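Local structure of SVS_variant_AS1 (Streptomyces sp. CWA1, 6TJA) at residues A[54-60]-A[76-81]; A[82-86]-A[153-157]. The protein probably cyclises geranylgeranyl diphosphate to the diterpene spiroviolene, as an engineered ancestral variant of a class I terpene cyclase. One frame throughout, in Å; residues are numbered along the deposited sequence.

Interaction 1: residues A[54-60]-A[76-81]; sequences THSADFF and TSLFVY
Residues 56-60 form a short helix, entered through His-55, which occupies the N-cap position with left-handed backbone angles (phi 51°, psi 56°). Residues 76-81 belong to the long helix 70-91. The two axes approach to 8.4 Å at 124°, with Ala-57 CA 5.1 Å from Ser-77 CA and Ser-56 CA 5.5 Å from Tyr-81 CA. Tyr-81 (chi1 m, chi2 -74°) lays its ring beneath Ser-56, whose CB stands 3.4 Å from the Tyr-81 ring centroid, only 3° off the normal, a CH-pi contact, while Ala-57 N donates a weak 3.2 Å hydrogen bond to Tyr-81 OH. This is buried helix-helix packing within the all-helical class I terpene cyclase fold. Ser-56 (m) donates from OG to Thr-54 OG1 (p) at 2.7 Å, and Thr-54 OG1 also bonds Val-51 O. Val-80 (t) sets CG1 3.4 Å from Ser-56 CB and 3.7 Å from Phe-59 CD2. Phe-60 (t, chi2 68°) reaches past Val-80, bringing CE2 3.3 Å from Thr-76 OG1, which is hydrogen-bonded to Arg-72 O.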
loop_
_atom_site.group_PDB
_atom_site.type_symbol
_atom_site.label_atom_id
_atom_site.label_comp_id
_atom_site.label_asym_id
_atom_site.label_seq_id
_atom_site.Cartn_x
_atom_site.Cartn_y
_atom_site.Cartn_z
ATOM N N THR A 54 -3.593 -14.332 -23.430
ATOM C CA THR A 54 -2.941 -14.588 -22.111
ATOM C C THR A 54 -3.519 -15.869 -21.484
ATOM O O THR A 54 -2.763 -16.509 -20.756
ATOM C CB THR A 54 -3.064 -13.434 -21.109
ATOM O OG1 THR A 54 -4.445 -13.221 -20.791
ATOM C CG2 THR A 54 -2.400 -12.170 -21.618
ATOM N N HIS A 55 -4.773 -16.234 -21.789
ATOM C CA HIS A 55 -5.549 -17.320 -21.134
ATOM C C HIS A 55 -5.486 -17.113 -19.626
ATOM O O HIS A 55 -5.023 -18.013 -18.916
ATOM C CB HIS A 55 -5.021 -18.717 -21.484
ATOM C CG HIS A 55 -4.991 -19.002 -22.939
ATOM N ND1 HIS A 55 -6.118 -19.390 -23.631
ATOM C CD2 HIS A 55 -3.984 -18.927 -23.836
ATOM C CE1 HIS A 55 -5.810 -19.561 -24.897
ATOM N NE2 HIS A 55 -4.503 -19.279 -25.049
ATOM N N SER A 56 -5.897 -15.944 -19.151
ATOM C CA SER A 56 -5.779 -15.625 -17.716
ATOM C C SER A 56 -6.802 -16.442 -16.919
ATOM O O SER A 56 -6.562 -16.667 -15.733
ATOM C CB SER A 56 -5.865 -14.160 -17.499
ATOM O OG SER A 56 -4.737 -13.541 -18.108
ATOM N N ALA A 57 -7.880 -16.927 -17.534
ATOM C CA ALA A 57 -8.891 -17.757 -16.833
ATOM C C ALA A 57 -8.281 -19.133 -16.558
ATOM O O ALA A 57 -8.397 -19.617 -15.446
ATOM C CB ALA A 57 -10.163 -17.840 -17.631
ATOM N N ASP A 58 -7.515 -19.662 -17.496
ATOM C CA ASP A 58 -6.730 -20.907 -17.301
ATOM C C ASP A 58 -5.764 -20.679 -16.128
ATOM O O ASP A 58 -5.651 -21.544 -15.240
ATOM C CB ASP A 58 -5.989 -21.303 -18.588
ATOM C CG ASP A 58 -5.409 -22.712 -18.576
ATOM O OD1 ASP A 58 -6.180 -23.661 -18.911
ATOM O OD2 ASP A 58 -4.207 -22.858 -18.224
ATOM N N PHE A 59 -5.063 -19.546 -16.153
ATOM C CA PHE A 59 -4.071 -19.159 -15.123
ATOM C C PHE A 59 -4.745 -19.217 -13.747
ATOM O O PHE A 59 -4.272 -19.982 -12.923
ATOM C CB PHE A 59 -3.467 -17.797 -15.460
ATOM C CG PHE A 59 -2.501 -17.271 -14.443
ATOM C CD1 PHE A 59 -1.165 -17.592 -14.523
ATOM C CD2 PHE A 59 -2.936 -16.445 -13.422
ATOM C CE1 PHE A 59 -0.270 -17.092 -13.588
ATOM C CE2 PHE A 59 -2.035 -15.927 -12.505
ATOM C CZ PHE A 59 -0.706 -16.271 -12.576
ATOM N N PHE A 60 -5.795 -18.441 -13.480
ATOM C CA PHE A 60 -6.279 -18.285 -12.093
ATOM C C PHE A 60 -7.174 -19.464 -11.683
ATOM O O PHE A 60 -7.282 -19.684 -10.471
ATOM C CB PHE A 60 -6.962 -16.946 -11.846
ATOM C CG PHE A 60 -6.919 -16.583 -10.377
ATOM C CD1 PHE A 60 -5.713 -16.279 -9.769
ATOM C CD2 PHE A 60 -8.060 -16.614 -9.600
ATOM C CE1 PHE A 60 -5.650 -16.001 -8.412
ATOM C CE2 PHE A 60 -8.003 -16.280 -8.259
ATOM C CZ PHE A 60 -6.803 -15.967 -7.670
ATOM N N THR A 76 -12.083 -12.613 -10.122
ATOM C CA THR A 76 -10.621 -12.676 -9.855
ATOM C C THR A 76 -9.896 -12.938 -11.182
ATOM O O THR A 76 -8.906 -12.250 -11.434
ATOM C CB THR A 76 -10.329 -13.686 -8.747
ATOM O OG1 THR A 76 -10.852 -14.940 -9.177
ATOM C CG2 THR A 76 -10.949 -13.285 -7.427
ATOM N N SER A 77 -10.407 -13.826 -12.045
ATOM C CA SER A 77 -9.809 -14.061 -13.391
ATOM C C SER A 77 -9.774 -12.757 -14.208
ATOM O O SER A 77 -8.767 -12.493 -14.838
ATOM C CB SER A 77 -10.516 -15.162 -14.129
ATOM O OG SER A 77 -10.213 -16.424 -13.551
ATOM N N LEU A 78 -10.826 -11.944 -14.186
ATOM C CA LEU A 78 -10.842 -10.636 -14.911
ATOM C C LEU A 78 -9.647 -9.773 -14.489
ATOM O O LEU A 78 -8.963 -9.207 -15.370
ATOM C CB LEU A 78 -12.164 -9.920 -14.630
ATOM C CG LEU A 78 -13.408 -10.620 -15.181
ATOM C CD1 LEU A 78 -14.621 -9.729 -15.022
ATOM C CD2 LEU A 78 -13.217 -10.998 -16.641
ATOM N N PHE A 79 -9.386 -9.650 -13.191
ATOM C CA PHE A 79 -8.252 -8.814 -12.728
ATOM C C PHE A 79 -6.954 -9.372 -13.291
ATOM O O PHE A 79 -6.028 -8.595 -13.456
ATOM C CB PHE A 79 -8.099 -8.715 -11.213
ATOM C CG PHE A 79 -6.875 -7.915 -10.844
ATOM C CD1 PHE A 79 -6.852 -6.539 -11.027
ATOM C CD2 PHE A 79 -5.737 -8.531 -10.365
ATOM C CE1 PHE A 79 -5.736 -5.787 -10.685
ATOM C CE2 PHE A 79 -4.590 -7.786 -10.113
ATOM C CZ PHE A 79 -4.596 -6.415 -10.276
ATOM N N VAL A 80 -6.843 -10.677 -13.519
ATOM C CA VAL A 80 -5.564 -11.214 -14.076
ATOM C C VAL A 80 -5.431 -10.742 -15.530
ATOM O O VAL A 80 -4.274 -10.389 -15.911
ATOM C CB VAL A 80 -5.412 -12.736 -13.965
ATOM C CG1 VAL A 80 -4.153 -13.205 -14.703
ATOM C CG2 VAL A 80 -5.386 -13.180 -12.513
ATOM N N TYR A 81 -6.538 -10.708 -16.296
ATOM C CA TYR A 81 -6.544 -10.151 -17.682
ATOM C C TYR A 81 -6.114 -8.675 -17.621
ATOM O O TYR A 81 -5.190 -8.220 -18.367
ATOM C CB TYR A 81 -7.912 -10.306 -18.355
ATOM C CG TYR A 81 -8.222 -11.699 -18.845
ATOM C CD1 TYR A 81 -7.613 -12.210 -19.974
ATOM C CD2 TYR A 81 -9.118 -12.514 -18.178
ATOM C CE1 TYR A 81 -7.885 -13.496 -20.429
ATOM C CE2 TYR A 81 -9.425 -13.783 -18.638
ATOM C CZ TYR A 81 -8.797 -14.279 -19.760
ATOM O OH TYR A 81 -9.054 -15.533 -20.175
#

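Interaction 2: residues A[82-86]-A[153-157]; sequences WLFAF and HRAWL
Trp-156 spreads its indole beneath the methyl end of Leu-83, apparently one of this variant's engineered substitutions: Leu-83 CD1 lies 3.5 Å from the centroid of the six-membered ring, 22° off its normal, a CH-pi contact over the face. The two helices that bring them together, 70-91 and 143-169, belong to the alpha-helical bundle of the class I terpene cyclase fold. Residues 82-86 and 153-157 are both regular helix and run nearly parallel, at 22° (signed crossing -22°). Their axes come no closer than 13.7 Å, and the nearest CA atoms, those of Leu-83 and His-153, are 10.1 Å apart, so large side chains bridge the gap without any hydrogen bond between the segments. Trp-82, Leu-83, Phe-86 and Trp-156 all take chi1 t, with chi2 of 88°, 81°, 96° and 66°. Trp-156 points CA-to-CB toward the facing helix, and its CH2 meets both Trp-82 CZ3 (3.6 Å) and Phe-86 CD2 (3.7 Å); the Phe-86 ring is inclined at 68° to the indole's six-membered ring, with centroids 5.8 Å apart. His-153 (chi1 t) holds NE2 4.0 Å from Trp-82 CZ3, its ND1 being bonded to Gln-111 OE1, whereas Trp-82 NE1 bonds Phe-126 O. At the far end, Leu-157 (m,t) sets CD2 4.2 Å from Phe-86 CE2.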
loop_
_atom_site.group_PDB
_atom_site.type_symbol
_atom_site.label_atom_id
_atom_site.label_comp_id
_atom_site.label_asym_id
_atom_site.label_seq_id
_atom_site.Cartn_x
_atom_site.Cartn_y
_atom_site.Cartn_z
ATOM N N TRP A 82 -6.809 -7.931 -16.774
ATOM C CA TRP A 82 -6.587 -6.487 -16.549
ATOM C C TRP A 82 -5.117 -6.247 -16.262
ATOM O O TRP A 82 -4.558 -5.361 -16.869
ATOM C CB TRP A 82 -7.434 -5.982 -15.390
ATOM C CG TRP A 82 -7.340 -4.502 -15.257
ATOM C CD1 TRP A 82 -8.106 -3.555 -15.877
ATOM C CD2 TRP A 82 -6.386 -3.798 -14.462
ATOM N NE1 TRP A 82 -7.719 -2.308 -15.483
ATOM C CE2 TRP A 82 -6.646 -2.426 -14.639
ATOM C CE3 TRP A 82 -5.352 -4.194 -13.614
ATOM C CZ2 TRP A 82 -5.896 -1.455 -13.984
ATOM C CZ3 TRP A 82 -4.594 -3.228 -12.999
ATOM C CH2 TRP A 82 -4.871 -1.879 -13.172
ATOM N N LEU A 83 -4.544 -7.020 -15.347
ATOM C CA LEU A 83 -3.145 -6.873 -14.908
ATOM C C LEU A 83 -2.227 -7.071 -16.107
ATOM O O LEU A 83 -1.344 -6.226 -16.291
ATOM C CB LEU A 83 -2.827 -7.872 -13.795
ATOM C CG LEU A 83 -1.372 -7.895 -13.314
ATOM C CD1 LEU A 83 -1.100 -6.773 -12.328
ATOM C CD2 LEU A 83 -1.083 -9.244 -12.689
ATOM N N PHE A 84 -2.399 -8.134 -16.887
ATOM C CA PHE A 84 -1.511 -8.383 -18.056
ATOM C C PHE A 84 -1.631 -7.198 -19.023
ATOM O O PHE A 84 -0.618 -6.686 -19.509
ATOM C CB PHE A 84 -1.795 -9.731 -18.726
ATOM C CG PHE A 84 -1.296 -10.927 -17.956
ATOM C CD1 PHE A 84 -0.072 -10.900 -17.298
ATOM C CD2 PHE A 84 -2.056 -12.083 -17.882
ATOM C CE1 PHE A 84 0.373 -12.004 -16.589
ATOM C CE2 PHE A 84 -1.601 -13.197 -17.187
ATOM C CZ PHE A 84 -0.387 -13.154 -16.544
ATOM N N ALA A 85 -2.856 -6.736 -19.247
ATOM C CA ALA A 85 -3.161 -5.648 -20.195
ATOM C C ALA A 85 -2.544 -4.329 -19.681
ATOM O O ALA A 85 -1.864 -3.619 -20.463
ATOM C CB ALA A 85 -4.648 -5.567 -20.374
ATOM N N PHE A 86 -2.733 -4.002 -18.407
ATOM C CA PHE A 86 -2.197 -2.755 -17.805
ATOM C C PHE A 86 -0.663 -2.827 -17.784
ATOM O O PHE A 86 0.020 -1.856 -18.151
ATOM C CB PHE A 86 -2.804 -2.531 -16.419
ATOM C CG PHE A 86 -2.401 -1.232 -15.774
ATOM C CD1 PHE A 86 -3.216 -0.113 -15.874
ATOM C CD2 PHE A 86 -1.219 -1.137 -15.052
ATOM C CE1 PHE A 86 -2.849 1.077 -15.268
ATOM C CE2 PHE A 86 -0.855 0.061 -14.455
ATOM C CZ PHE A 86 -1.659 1.167 -14.582
ATOM N N HIS A 153 -2.523 -4.313 -4.128
ATOM C CA HIS A 153 -2.543 -3.553 -5.343
ATOM C C HIS A 153 -1.625 -2.339 -5.311
ATOM O O HIS A 153 -0.908 -2.112 -6.223
ATOM C CB HIS A 153 -3.964 -3.148 -5.641
ATOM C CG HIS A 153 -4.200 -2.657 -7.024
ATOM N ND1 HIS A 153 -4.044 -1.345 -7.381
ATOM C CD2 HIS A 153 -4.678 -3.284 -8.116
ATOM C CE1 HIS A 153 -4.391 -1.191 -8.636
ATOM N NE2 HIS A 153 -4.782 -2.350 -9.102
ATOM N N ARG A 154 -1.665 -1.574 -4.240
ATOM C CA ARG A 154 -0.789 -0.453 -4.122
ATOM C C ARG A 154 0.638 -0.951 -4.001
ATOM O O ARG A 154 1.506 -0.346 -4.504
ATOM C CB ARG A 154 -1.123 0.482 -2.958
ATOM C CG ARG A 154 -0.164 1.661 -2.914
ATOM C CD ARG A 154 -0.549 2.900 -2.147
ATOM N NE ARG A 154 -1.514 2.586 -1.168
ATOM C CZ ARG A 154 -2.720 3.077 -1.065
ATOM N NH1 ARG A 154 -3.165 4.033 -1.807
ATOM N NH2 ARG A 154 -3.444 2.618 -0.114
ATOM N N ALA A 155 0.838 -2.078 -3.350
ATOM C CA ALA A 155 2.197 -2.641 -3.170
ATOM C C ALA A 155 2.794 -2.955 -4.552
ATOM O O ALA A 155 3.940 -2.544 -4.790
ATOM C CB ALA A 155 2.162 -3.832 -2.249
ATOM N N TRP A 156 1.997 -3.561 -5.453
ATOM C CA TRP A 156 2.425 -3.899 -6.833
ATOM C C TRP A 156 2.751 -2.621 -7.621
ATOM O O TRP A 156 3.830 -2.570 -8.287
ATOM C CB TRP A 156 1.372 -4.769 -7.524
ATOM C CG TRP A 156 1.400 -4.659 -9.014
ATOM C CD1 TRP A 156 2.398 -5.060 -9.846
ATOM C CD2 TRP A 156 0.372 -4.106 -9.855
ATOM N NE1 TRP A 156 2.086 -4.761 -11.135
ATOM C CE2 TRP A 156 0.842 -4.190 -11.178
ATOM C CE3 TRP A 156 -0.875 -3.529 -9.618
ATOM C CZ2 TRP A 156 0.094 -3.740 -12.260
ATOM C CZ3 TRP A 156 -1.604 -3.070 -10.686
ATOM C CH2 TRP A 156 -1.108 -3.150 -11.982
ATOM N N LEU A 157 1.891 -1.602 -7.556
ATOM C CA LEU A 157 2.140 -0.315 -8.241
ATOM C C LEU A 157 3.446 0.322 -7.741
ATOM O O LEU A 157 4.163 0.790 -8.613
ATOM C CB LEU A 157 0.951 0.626 -8.091
ATOM C CG LEU A 157 -0.318 0.198 -8.833
ATOM C CD1 LEU A 157 -1.484 1.098 -8.451
ATOM C CD2 LEU A 157 -0.105 0.207 -10.333
#

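How the interactions relate
Interactions 1 and 2 follow each other along helix 70-91, with centres about 13 Å apart: residues 76-81 meet the short helix 56-61, and the next turn, 82-86, faces helix 143-169. They touch directly. Phe-84 CD2 packs 3.1 Å from Ser-56 OG and 3.6 Å from Thr-54 CB, and Phe-79 CE1 comes 3.7 Å from His-153 CD2. Phe-79 and Leu-83, apparently the two engineered positions, sit one turn apart on this helix. In class I cyclases the aspartate-rich metal-binding motif usually follows at the C-terminal end of such a helix, so the aromatic cluster of interaction 2 probably lies close to the substrate pocket.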